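Local coordinates for 3-oxoacyl-[acyl-carrier-protein] synthase, mitochondrial (Arabidopsis thaliana, PDB 2IX4) that catalyses the condensation steps of mitochondrial fatty acid synthesis, adding two carbons from malonyl-ACP to a growing acyl chain, at residues A[320-325]-A[352-357]; A[221-226]-A[244-249]; A[8-13]-A[368-373]; A[177-182]-A[359-364]; A[315-320]-A[413-418]. All coordinates share one frame; numbering follows the deposited sequence.

Interaction 1 (A[320-325]-A[352-357])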
# COMPACT_ATOMS: atom_id res chain seq x y z
N HIS A 320 -1.48 15.79 -13.73
CA HIS A 320 -1.04 14.40 -13.78
C HIS A 320 -0.60 14.03 -15.19
O HIS A 320 0.35 13.26 -15.36
CB HIS A 320 -2.13 13.44 -13.28
CG HIS A 320 -1.72 12.00 -13.29
ND1 HIS A 320 -0.70 11.52 -12.49
CD2 HIS A 320 -2.17 10.94 -14.00
CE1 HIS A 320 -0.54 10.23 -12.71
NE2 HIS A 320 -1.43 9.85 -13.62
N ALA A 321 -1.31 14.59 -16.17
CA ALA A 321 -1.13 14.31 -17.61
C ALA A 321 0.14 13.55 -17.97
O ALA A 321 1.25 14.09 -17.91
CB ALA A 321 -1.24 15.61 -18.41
N THR A 322 -0.06 12.30 -18.36
CA THR A 322 1.01 11.34 -18.59
C THR A 322 1.43 11.22 -20.06
O THR A 322 2.34 10.46 -20.38
CB THR A 322 0.60 9.93 -18.10
OG1 THR A 322 -0.56 9.50 -18.82
CG2 THR A 322 0.28 9.95 -16.61
N SER A 323 0.76 11.97 -20.93
CA SER A 323 0.95 11.90 -22.40
C SER A 323 0.08 10.81 -23.03
O SER A 323 0.52 10.10 -23.94
CB SER A 323 2.43 11.74 -22.78
OG SER A 323 2.63 11.99 -24.16
N THR A 324 -1.15 10.70 -22.54
CA THR A 324 -2.11 9.72 -23.06
C THR A 324 -3.30 10.44 -23.69
O THR A 324 -3.82 11.39 -23.10
CB THR A 324 -2.59 8.76 -21.96
OG1 THR A 324 -3.20 9.51 -20.90
CG2 THR A 324 -1.43 7.96 -21.41
N PRO A 325 -3.72 10.00 -24.89
CA PRO A 325 -4.83 10.63 -25.62
C PRO A 325 -6.09 10.92 -24.79
O PRO A 325 -6.54 12.06 -24.77
CB PRO A 325 -5.14 9.61 -26.73
CG PRO A 325 -3.83 8.98 -27.00
CD PRO A 325 -3.14 8.88 -25.66
N SER A 352 2.39 19.86 -17.16
CA SER A 352 2.80 18.52 -16.74
C SER A 352 4.30 18.38 -16.95
O SER A 352 4.82 18.71 -18.02
CB SER A 352 2.07 17.44 -17.52
OG SER A 352 2.63 16.17 -17.23
N THR A 353 4.99 17.88 -15.93
CA THR A 353 6.45 17.74 -15.98
C THR A 353 6.88 16.35 -16.46
O THR A 353 8.07 16.03 -16.48
CB THR A 353 7.09 18.07 -14.61
OG1 THR A 353 6.32 17.47 -13.56
CG2 THR A 353 7.14 19.56 -14.39
N LYS A 354 5.90 15.53 -16.86
CA LYS A 354 6.16 14.16 -17.31
C LYS A 354 6.83 14.07 -18.69
O LYS A 354 7.36 13.02 -19.05
CB LYS A 354 4.88 13.32 -17.26
CG LYS A 354 4.46 12.94 -15.84
CD LYS A 354 3.39 11.85 -15.85
CE LYS A 354 3.06 11.36 -14.45
NZ LYS A 354 2.38 12.40 -13.62
N GLY A 355 6.79 15.16 -19.45
CA GLY A 355 7.58 15.25 -20.68
C GLY A 355 9.07 15.13 -20.40
O GLY A 355 9.83 14.61 -21.22
N ALA A 356 9.48 15.61 -19.22
CA ALA A 356 10.88 15.64 -18.80
C ALA A 356 11.31 14.41 -17.98
O ALA A 356 12.38 13.84 -18.22
CB ALA A 356 11.16 16.91 -18.01
N THR A 357 10.49 14.03 -17.01
CA THR A 357 10.82 12.94 -16.09
C THR A 357 10.31 11.58 -16.57
O THR A 357 10.79 10.54 -16.11
CB THR A 357 10.22 13.18 -14.69
OG1 THR A 357 8.79 13.27 -14.79
CG2 THR A 357 10.78 14.44 -14.06
O HOH W 1 1.21 11.99 -10.61
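In the active site of this condensing enzyme the loop carrying His320, a histidine predicted to be catalytic, is held to the segment 352-357 by two side chains, Ser352 and Lys354, that both donate to its backbone carbonyls. The ammonium nitrogen Lys354 NZ gives a hydrogen bond to His320 O at 2.8 Å, meeting a lone pair of the carbonyl in its plane. It gets there because the lysine chain runs extended as far as CE and bends at its last torsion (chi4 67°), which turns NZ to the backbone carbonyl of the histidine. One residue on, Ser352 OG donates to Ala321 O at 2.6 Å, in the carbonyl plane, and the serine CB lies 3.9 Å from Ala321 CB. The same hydroxyl marks the start of the short helix 354-357: it accepts a weak capping bond from Lys354 N at 3.4 Å, straight at 164°. Thr322 lies alongside the lysine and points the same way, its CG2 3.7 Å from Lys354 CD, so that methylenes pack on a methyl below the charged tip. A water sits in the plane of the His320 ring at its edge, 2.7 Å from ND1, and accepts a weak bond from Lys354 NZ. The lysine charge has a further partner in Glu368, with which it forms a salt bridge, while Glu331 takes the backbone N-H groups of His320 and Ala321.

Interaction 2 (A[221-226]-A[244-249])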
# COMPACT_ATOMS: atom_id res chain seq x y z
N SER A 221 -1.25 -3.50 -22.02
CA SER A 221 -2.36 -2.65 -21.57
C SER A 221 -2.59 -1.48 -22.54
O SER A 221 -3.56 -0.74 -22.40
CB SER A 221 -2.10 -2.11 -20.17
OG SER A 221 -2.17 -3.14 -19.20
N ARG A 222 -1.69 -1.34 -23.52
CA ARG A 222 -1.71 -0.25 -24.50
C ARG A 222 -1.58 1.11 -23.82
O ARG A 222 -2.23 2.09 -24.20
CB ARG A 222 -2.96 -0.34 -25.39
CG ARG A 222 -3.03 -1.61 -26.21
CD ARG A 222 -4.45 -1.94 -26.63
NE ARG A 222 -4.52 -3.16 -27.43
CZ ARG A 222 -5.64 -3.69 -27.91
NH1 ARG A 222 -6.81 -3.11 -27.67
NH2 ARG A 222 -5.59 -4.80 -28.62
N ALA A 223 -0.72 1.16 -22.81
CA ALA A 223 -0.55 2.36 -22.00
C ALA A 223 0.70 3.15 -22.38
O ALA A 223 0.82 4.32 -22.01
CB ALA A 223 -0.52 1.99 -20.52
N LEU A 224 1.61 2.52 -23.11
CA LEU A 224 2.93 3.11 -23.40
C LEU A 224 3.07 3.72 -24.80
O LEU A 224 2.42 3.28 -25.75
CB LEU A 224 4.04 2.07 -23.19
CG LEU A 224 4.24 1.46 -21.80
CD1 LEU A 224 5.50 0.61 -21.75
CD2 LEU A 224 4.28 2.52 -20.71
N SER A 225 3.93 4.73 -24.89
CA SER A 225 4.32 5.35 -26.15
C SER A 225 5.11 4.36 -27.01
O SER A 225 6.01 3.69 -26.51
CB SER A 225 5.17 6.58 -25.87
OG SER A 225 5.69 7.15 -27.06
N THR A 226 4.77 4.26 -28.30
CA THR A 226 5.43 3.31 -29.20
C THR A 226 5.99 3.91 -30.50
O THR A 226 6.95 3.38 -31.07
CB THR A 226 4.50 2.12 -29.58
OG1 THR A 226 3.47 2.57 -30.46
CG2 THR A 226 3.88 1.48 -28.34
N ASP A 244 0.89 9.42 -27.58
CA ASP A 244 0.46 8.05 -27.85
C ASP A 244 0.69 7.07 -26.69
O ASP A 244 0.82 5.86 -26.90
CB ASP A 244 1.09 7.53 -29.16
CG ASP A 244 2.57 7.16 -29.00
OD1 ASP A 244 3.31 7.87 -28.29
OD2 ASP A 244 2.98 6.14 -29.60
N GLY A 245 0.73 7.59 -25.47
CA GLY A 245 0.93 6.78 -24.27
C GLY A 245 2.09 7.31 -23.46
O GLY A 245 2.89 8.10 -23.96
N PHE A 246 2.19 6.90 -22.20
CA PHE A 246 3.27 7.41 -21.35
C PHE A 246 4.59 6.66 -21.53
O PHE A 246 4.65 5.60 -22.16
CB PHE A 246 2.85 7.53 -19.87
CG PHE A 246 2.61 6.22 -19.17
CD1 PHE A 246 3.66 5.51 -18.59
CD2 PHE A 246 1.31 5.73 -19.03
CE1 PHE A 246 3.43 4.31 -17.91
CE2 PHE A 246 1.07 4.53 -18.36
CZ PHE A 246 2.14 3.82 -17.80
N VAL A 247 5.65 7.24 -20.99
CA VAL A 247 6.97 6.65 -21.02
C VAL A 247 7.32 6.32 -19.58
O VAL A 247 7.30 7.21 -18.73
CB VAL A 247 8.01 7.64 -21.62
CG1 VAL A 247 9.41 7.05 -21.56
CG2 VAL A 247 7.64 8.00 -23.05
N ILE A 248 7.60 5.05 -19.31
CA ILE A 248 7.92 4.58 -17.96
C ILE A 248 9.20 5.25 -17.48
O ILE A 248 10.19 5.31 -18.21
CB ILE A 248 8.06 3.03 -17.87
CG1 ILE A 248 6.75 2.34 -18.24
CG2 ILE A 248 8.44 2.59 -16.46
CD1 ILE A 248 6.83 0.82 -18.23
N GLY A 249 9.16 5.79 -16.27
CA GLY A 249 10.33 6.36 -15.63
C GLY A 249 10.57 5.69 -14.29
O GLY A 249 9.80 4.83 -13.88
O HOH W 2 1.39 4.25 -30.12
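Leu224 and Phe246 meet obliquely, the leucine laying its CD2 methyl over one face of the phenyl ring. This CH-pi contact puts CD2 3.9 Å from the ring centroid and 28° off its normal. The same methyl is also pressed against Ile248 CG1 at 3.5 Å, tighter than usual for two carbons, while Ala223 CB touches the ring at CE2. Phe246 CG stands between its own backbone N and carbonyl carbon (chi1 68°), which swings the ring back to these partners. Both segments belong to the long loop region between helix 212-220 and strand 251-259 of the thiolase-like fold, and a single backbone bridge joins Leu224 to Phe246: Phe246 N donates to Ala223 O, and Ser225 N to Phe246 O. At Gly245 a side chain would collide with the backbone of 223-225. The Asp244 carboxylate takes Ser225 OG on the syn side of OD1 at 2.8 Å and Thr226 N from above its plane at OD2, at 2.9 Å. An alanine in place of Asp244 would probably leave Thr226 N and the Ser225 hydroxyl without these acceptors and let residues 225-226 move away from residue 244. A water donates to Asp244 OD2. Phe246 also meets the predicted catalytic His359 edge-to-face.

Interaction 3 (A[8-13]-A[368-373]). With K (potassium ion), chain D.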
# COMPACT_ATOMS: atom_id res chain seq x y z
N LEU A 8 13.44 18.43 1.51
CA LEU A 8 13.14 17.86 0.20
C LEU A 8 14.28 16.93 -0.25
O LEU A 8 15.45 17.23 -0.04
CB LEU A 8 12.93 18.96 -0.85
CG LEU A 8 11.89 20.07 -0.63
CD1 LEU A 8 11.98 21.10 -1.74
CD2 LEU A 8 10.47 19.52 -0.56
N GLY A 9 13.91 15.81 -0.87
CA GLY A 9 14.90 14.86 -1.37
C GLY A 9 14.36 14.08 -2.55
O GLY A 9 13.20 13.68 -2.55
N MET A 10 15.20 13.87 -3.56
CA MET A 10 14.77 13.13 -4.74
C MET A 10 15.92 12.54 -5.56
O MET A 10 17.05 13.03 -5.52
CB MET A 10 13.87 14.00 -5.64
CG MET A 10 14.59 15.12 -6.40
SD MET A 10 13.56 16.54 -6.82
CE MET A 10 12.08 15.75 -7.43
N VAL A 11 15.60 11.48 -6.28
CA VAL A 11 16.48 10.90 -7.29
C VAL A 11 15.61 10.58 -8.51
O VAL A 11 14.66 9.80 -8.41
CB VAL A 11 17.29 9.67 -6.76
CG1 VAL A 11 16.39 8.64 -6.08
CG2 VAL A 11 18.14 9.03 -7.85
N THR A 12 15.91 11.23 -9.63
CA THR A 12 15.04 11.19 -10.81
C THR A 12 15.86 10.96 -12.09
O THR A 12 17.10 10.98 -12.03
CB THR A 12 14.24 12.52 -10.98
OG1 THR A 12 15.12 13.58 -11.35
CG2 THR A 12 13.49 12.89 -9.70
N PRO A 13 15.19 10.74 -13.24
CA PRO A 13 15.89 10.70 -14.52
C PRO A 13 16.58 12.01 -14.93
O PRO A 13 17.32 12.02 -15.91
CB PRO A 13 14.77 10.35 -15.52
CG PRO A 13 13.72 9.69 -14.68
CD PRO A 13 13.75 10.46 -13.41
N GLU A 368 6.37 15.10 -8.08
CA GLU A 368 5.62 16.24 -8.59
C GLU A 368 5.09 17.15 -7.49
O GLU A 368 4.86 18.34 -7.72
CB GLU A 368 4.53 15.75 -9.54
CG GLU A 368 5.12 15.18 -10.84
CD GLU A 368 4.20 14.23 -11.58
OE1 GLU A 368 2.97 14.22 -11.33
OE2 GLU A 368 4.72 13.48 -12.43
N ALA A 369 4.92 16.61 -6.28
CA ALA A 369 4.63 17.42 -5.10
C ALA A 369 5.84 18.29 -4.76
O ALA A 369 5.70 19.45 -4.39
CB ALA A 369 4.23 16.55 -3.92
N ILE A 370 7.03 17.71 -4.88
CA ILE A 370 8.28 18.44 -4.70
C ILE A 370 8.40 19.58 -5.71
O ILE A 370 8.76 20.71 -5.34
CB ILE A 370 9.51 17.49 -4.73
CG1 ILE A 370 9.49 16.58 -3.50
CG2 ILE A 370 10.82 18.28 -4.79
CD1 ILE A 370 10.47 15.40 -3.53
N PHE A 371 8.07 19.30 -6.97
CA PHE A 371 8.07 20.33 -8.02
C PHE A 371 7.11 21.48 -7.66
O PHE A 371 7.43 22.65 -7.88
CB PHE A 371 7.70 19.75 -9.39
CG PHE A 371 8.74 18.83 -9.98
CD1 PHE A 371 8.39 17.93 -10.99
CD2 PHE A 371 10.06 18.84 -9.53
CE1 PHE A 371 9.34 17.07 -11.54
CE2 PHE A 371 11.01 17.98 -10.07
CZ PHE A 371 10.65 17.09 -11.08
N SER A 372 5.94 21.13 -7.12
CA SER A 372 4.94 22.10 -6.70
C SER A 372 5.41 22.95 -5.51
O SER A 372 5.19 24.16 -5.48
CB SER A 372 3.62 21.40 -6.36
OG SER A 372 3.14 20.68 -7.49
N ILE A 373 6.06 22.30 -4.54
CA ILE A 373 6.66 23.00 -3.39
C ILE A 373 7.77 23.94 -3.86
O ILE A 373 7.90 25.06 -3.36
CB ILE A 373 7.22 21.99 -2.34
CG1 ILE A 373 6.07 21.17 -1.73
CG2 ILE A 373 8.00 22.71 -1.24
CD1 ILE A 373 6.50 19.81 -1.19
K K D . 1.03 16.00 -10.65
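Strand 8-12 and helix 368-373 run at 131° to each other, their axes 9.5 Å apart at closest, with Leu8 and Ile370 the nearest pair of CA atoms. This is helix-on-sheet packing inside the layered alpha/beta core of the thiolase fold, in which the N-terminal strand lies in the large mixed sheet and helix 364-378 covers it. The side chains that meet are apolar. Ile370 enters between Leu8 and Met10: its CD1 methyl reaches down to the strand backbone, 3.4 Å from Gly9 O. Its other branch, CG2, lies 3.8 Å from Met10 SD as the two side chains slide past each other in opposite directions. The methionine chain bends at its last torsion (chi3 -45°), which carries CE on to the Phe371 ring, 3.6 Å from CE2, the two groups crossing at about a right angle. Leu8 reaches further along the helix, where its CD2 stands 4.0 Å from Ile373 CD1. Val18 of helix 18-26 and Ile255 of strand 251-259 pack around the same cluster. Glu368 points away from the strand, to a potassium ion, which its OE1 binds at 2.7 Å. Within the helix Glu368 O accepts twice, from Ser372 N and from Ser372 OG at 2.9 Å, the two donors coming from opposite faces of its plane.

Interaction 4 (A[177-182]-A[359-364]). With 6NA (hexanoic acid), chain C.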
# COMPACT_ATOMS: atom_id res chain seq x y z
N THR A 177 -1.34 2.96 -4.07
CA THR A 177 -2.52 3.33 -4.84
C THR A 177 -2.13 3.53 -6.31
O THR A 177 -2.54 4.51 -6.94
CB THR A 177 -3.16 4.63 -4.30
OG1 THR A 177 -2.14 5.61 -4.09
CG2 THR A 177 -3.87 4.38 -2.97
N ALA A 178 -1.33 2.60 -6.83
CA ALA A 178 -0.81 2.66 -8.20
C ALA A 178 -0.04 3.95 -8.47
O ALA A 178 0.91 4.26 -7.75
CB ALA A 178 -1.94 2.44 -9.23
N CYS A 179 -0.44 4.71 -9.48
CA CYS A 179 0.29 5.92 -9.85
C CYS A 179 -0.02 7.14 -8.97
O CYS A 179 0.54 8.21 -9.17
CB CYS A 179 0.11 6.23 -11.34
SG CYS A 179 0.75 4.88 -12.40
N ALA A 180 -0.89 6.95 -7.98
CA ALA A 180 -1.14 7.98 -6.96
C ALA A 180 -0.40 7.67 -5.65
O ALA A 180 -0.54 8.41 -4.67
CB ALA A 180 -2.63 8.13 -6.71
N THR A 181 0.38 6.59 -5.65
CA THR A 181 1.05 6.06 -4.46
C THR A 181 1.81 7.13 -3.67
O THR A 181 1.62 7.25 -2.45
CB THR A 181 1.97 4.88 -4.83
OG1 THR A 181 1.17 3.74 -5.19
CG2 THR A 181 2.89 4.49 -3.67
N GLY A 182 2.65 7.90 -4.36
CA GLY A 182 3.45 8.94 -3.72
C GLY A 182 2.62 10.06 -3.12
O GLY A 182 3.02 10.69 -2.14
N HIS A 359 6.87 8.99 -16.72
CA HIS A 359 5.93 8.60 -15.68
C HIS A 359 6.65 7.78 -14.60
O HIS A 359 6.96 6.61 -14.81
CB HIS A 359 4.77 7.80 -16.28
CG HIS A 359 3.58 7.69 -15.38
ND1 HIS A 359 3.65 7.91 -14.02
CD2 HIS A 359 2.29 7.36 -15.64
CE1 HIS A 359 2.45 7.74 -13.49
NE2 HIS A 359 1.61 7.40 -14.45
N LEU A 360 6.90 8.41 -13.45
CA LEU A 360 7.63 7.75 -12.36
C LEU A 360 6.75 6.81 -11.53
O LEU A 360 7.17 6.31 -10.49
CB LEU A 360 8.33 8.77 -11.44
CG LEU A 360 9.42 9.70 -11.99
CD1 LEU A 360 10.38 10.07 -10.86
CD2 LEU A 360 10.20 9.11 -13.15
N LEU A 361 5.52 6.59 -12.01
CA LEU A 361 4.59 5.61 -11.44
C LEU A 361 4.31 5.86 -9.95
O LEU A 361 3.71 6.88 -9.61
CB LEU A 361 5.06 4.17 -11.73
CG LEU A 361 5.28 3.76 -13.20
CD1 LEU A 361 5.80 2.33 -13.31
CD2 LEU A 361 4.02 3.92 -14.05
N GLY A 362 4.74 4.95 -9.08
CA GLY A 362 4.56 5.11 -7.63
C GLY A 362 5.26 6.31 -7.03
O GLY A 362 4.88 6.80 -5.96
N ALA A 363 6.30 6.80 -7.71
CA ALA A 363 7.06 7.96 -7.25
C ALA A 363 6.57 9.28 -7.85
O ALA A 363 6.96 10.35 -7.39
CB ALA A 363 8.54 7.76 -7.53
N ALA A 364 5.72 9.19 -8.87
CA ALA A 364 5.24 10.36 -9.62
C ALA A 364 4.61 11.43 -8.73
O ALA A 364 4.96 12.61 -8.83
CB ALA A 364 4.27 9.94 -10.71
CA 6NA C . -0.21 2.52 -13.49
C 6NA C . -0.51 3.77 -12.70
O 6NA C . -1.63 3.98 -12.27
CB 6NA C . 0.03 1.36 -12.52
CG 6NA C . 1.47 1.34 -12.04
CD 6NA C . 1.54 1.14 -10.53
C6 6NA C . 2.68 1.93 -9.93
O HOH W 3 2.56 8.42 -7.48
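Cys179 carries the acyl group of hexanoic acid on its sulfur, SG being bonded to the ligand carbon C at 1.7 Å. The acyl oxygen turns back to the cysteine's own backbone, where Cys179 N gives it a weak hydrogen bond at 3.1 Å; Phe419 N is a second donor to the ligand, consistent with the oxyanion hole of this family. Across the contact His359 stands obliquely to the sulfur, its NE2 3.4 Å from SG. Leu361 covers both: its CD2 lies 3.9 Å above the centre of the His359 ring and 3.8 Å from Cys179 SG, while CB meets the tail atom C6 of the ligand. A water lies close to Cys179 O and Leu361 O and accepts from Gly182 N. Thr181 CB rests 3.7 Å from Gly362 O, and its OG1, beside the backbone N (chi1 -71°), donates to Ala178 O at 2.6 Å and accepts from Thr177 N. A valine in place of Thr181 would probably leave Thr177 N without its acceptor and Ala178 O without its hydroxyl donor, giving the backbone just before Cys179 more freedom. A cysteine just ahead of helix 181-195, with His320 and His359 beside it, is the predicted Cys-His-His active site of beta-ketoacyl-ACP synthases, here acylated.

Interaction 5 (A[315-320]-A[413-418]). With K (potassium ion), chain D.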
# COMPACT_ATOMS: atom_id res chain seq x y z
N ASP A 315 -2.50 29.45 -7.92
CA ASP A 315 -1.54 30.03 -8.86
C ASP A 315 -1.02 29.02 -9.88
O ASP A 315 -0.91 29.34 -11.06
CB ASP A 315 -0.37 30.67 -8.10
CG ASP A 315 -0.79 31.92 -7.34
OD1 ASP A 315 -1.84 32.51 -7.66
OD2 ASP A 315 -0.05 32.31 -6.42
N TYR A 316 -0.69 27.81 -9.41
CA TYR A 316 -0.08 26.79 -10.26
C TYR A 316 -0.67 25.40 -10.04
O TYR A 316 -0.88 24.97 -8.91
CB TYR A 316 1.44 26.76 -10.08
CG TYR A 316 2.12 25.61 -10.80
CD1 TYR A 316 2.09 25.52 -12.19
CD2 TYR A 316 2.81 24.63 -10.09
CE1 TYR A 316 2.70 24.46 -12.86
CE2 TYR A 316 3.43 23.57 -10.75
CZ TYR A 316 3.37 23.49 -12.14
OH TYR A 316 3.98 22.45 -12.80
N VAL A 317 -0.95 24.70 -11.14
CA VAL A 317 -1.38 23.31 -11.09
C VAL A 317 -0.37 22.44 -11.84
O VAL A 317 -0.14 22.62 -13.03
CB VAL A 317 -2.81 23.12 -11.69
CG1 VAL A 317 -3.15 21.64 -11.83
CG2 VAL A 317 -3.85 23.83 -10.83
N ASN A 318 0.25 21.51 -11.12
CA ASN A 318 1.06 20.48 -11.76
C ASN A 318 0.15 19.31 -12.10
O ASN A 318 -0.24 18.53 -11.23
CB ASN A 318 2.23 20.07 -10.87
CG ASN A 318 3.19 19.10 -11.56
OD1 ASN A 318 2.92 17.90 -11.63
ND2 ASN A 318 4.31 19.61 -12.04
N ALA A 319 -0.22 19.21 -13.38
CA ALA A 319 -1.18 18.21 -13.86
C ALA A 319 -0.60 16.79 -13.81
O ALA A 319 0.62 16.61 -13.83
CB ALA A 319 -1.64 18.55 -15.27
N HIS A 320 -1.48 15.79 -13.73
CA HIS A 320 -1.04 14.40 -13.78
C HIS A 320 -0.60 14.03 -15.19
O HIS A 320 0.35 13.26 -15.36
CB HIS A 320 -2.13 13.44 -13.28
CG HIS A 320 -1.72 12.00 -13.29
ND1 HIS A 320 -0.70 11.52 -12.49
CD2 HIS A 320 -2.17 10.94 -14.00
CE1 HIS A 320 -0.54 10.23 -12.71
NE2 HIS A 320 -1.43 9.85 -13.62
N MET A 413 -1.05 23.22 -6.61
CA MET A 413 -1.81 21.98 -6.50
C MET A 413 -1.22 20.92 -7.42
O MET A 413 -0.85 21.22 -8.56
CB MET A 413 -3.29 22.23 -6.82
CG MET A 413 -4.17 20.99 -6.81
SD MET A 413 -5.89 21.33 -7.25
CE MET A 413 -6.53 21.93 -5.69
N SER A 414 -1.15 19.68 -6.94
CA SER A 414 -0.60 18.57 -7.71
C SER A 414 -1.56 17.38 -7.76
O SER A 414 -1.92 16.83 -6.72
CB SER A 414 0.75 18.14 -7.12
OG SER A 414 1.38 17.16 -7.94
N ASN A 415 -1.96 17.00 -8.97
CA ASN A 415 -2.87 15.87 -9.19
C ASN A 415 -2.12 14.57 -9.46
O ASN A 415 -1.11 14.57 -10.18
CB ASN A 415 -3.78 16.16 -10.38
CG ASN A 415 -4.72 17.33 -10.14
OD1 ASN A 415 -4.94 17.74 -9.01
ND2 ASN A 415 -5.29 17.85 -11.22
N SER A 416 -2.60 13.47 -8.89
CA SER A 416 -2.07 12.13 -9.18
C SER A 416 -3.21 11.13 -9.27
O SER A 416 -3.97 10.96 -8.32
CB SER A 416 -1.09 11.69 -8.10
OG SER A 416 -0.07 12.65 -7.92
N PHE A 417 -3.33 10.47 -10.43
CA PHE A 417 -4.39 9.49 -10.67
C PHE A 417 -3.79 8.11 -10.97
O PHE A 417 -2.75 8.01 -11.62
CB PHE A 417 -5.30 9.93 -11.83
CG PHE A 417 -5.65 11.40 -11.82
CD1 PHE A 417 -6.14 12.02 -10.67
CD2 PHE A 417 -5.50 12.16 -12.97
CE1 PHE A 417 -6.47 13.38 -10.67
CE2 PHE A 417 -5.83 13.52 -12.98
CZ PHE A 417 -6.31 14.12 -11.83
N GLY A 418 -4.45 7.05 -10.51
CA GLY A 418 -3.94 5.69 -10.70
C GLY A 418 -4.95 4.69 -11.21
O GLY A 418 -6.16 4.97 -11.24
K K D . 1.03 16.00 -10.65
O HOH W 1 1.21 11.99 -10.61
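The potassium site lies where Asn318 and Ser414 pair on parallel strands of the large mixed sheet, 316-318 and 413-418, whose axes are 4.7 Å apart at closest and at 21°. Three backbone hydrogen bonds pair them: Met413 N to Tyr316 O, Asn318 N to Met413 O and Asn415 N to Asn318 O. Asn318 binds the ion twice, through its backbone O and through OD1, each at 2.9 Å. Ser414 OG, on the same face of the sheet, lies 3.0 Å from the potassium, and Asn415 O 2.6 Å from it. Ala319 O is 3.3 Å from the ion, and Glu368 supplies a carboxylate oxygen. With Asn318 CG anti to the backbone N (chi1 -174°), OD1 faces the metal while ND2 donates to Tyr316 OH at 3.0 Å; that hydroxyl is also bonded to Ser351. Val317 and Met413 occupy the other face of the sheet. Just past strand 316-318, the ring of His320 lies against the backbone of 416-417 and meets the Phe417 ring obliquely, at 62° between planes. Phe417 CD2 touches His320 CB at 3.6 Å, and Phe417 N sits 3.4 Å above the centre of the imidazole.

In the fold
Four of the five contacts gather round the catalytic centre: the centres of interactions 1, 4 and 5 lie 11 to 13 Å apart, with interaction 2 about 10 Å from interaction 1, while interactions 2 and 3 stand furthest apart, about 22 Å between centres. Along the chain, interaction 2 closes before interactions 1 and 5 open, and both interactions 3 and 4 enclose interaction 2. Interactions 1 and 5 share His320 and a water; interactions 3 and 5 share the potassium ion and the large mixed sheet. Helix 354-357 and helix 364-378 follow each other, and the Lys354–Glu368 salt bridge joins them, linking the histidine loop to the metal site. Cysteine, histidines and metal thus come from segments remote in sequence.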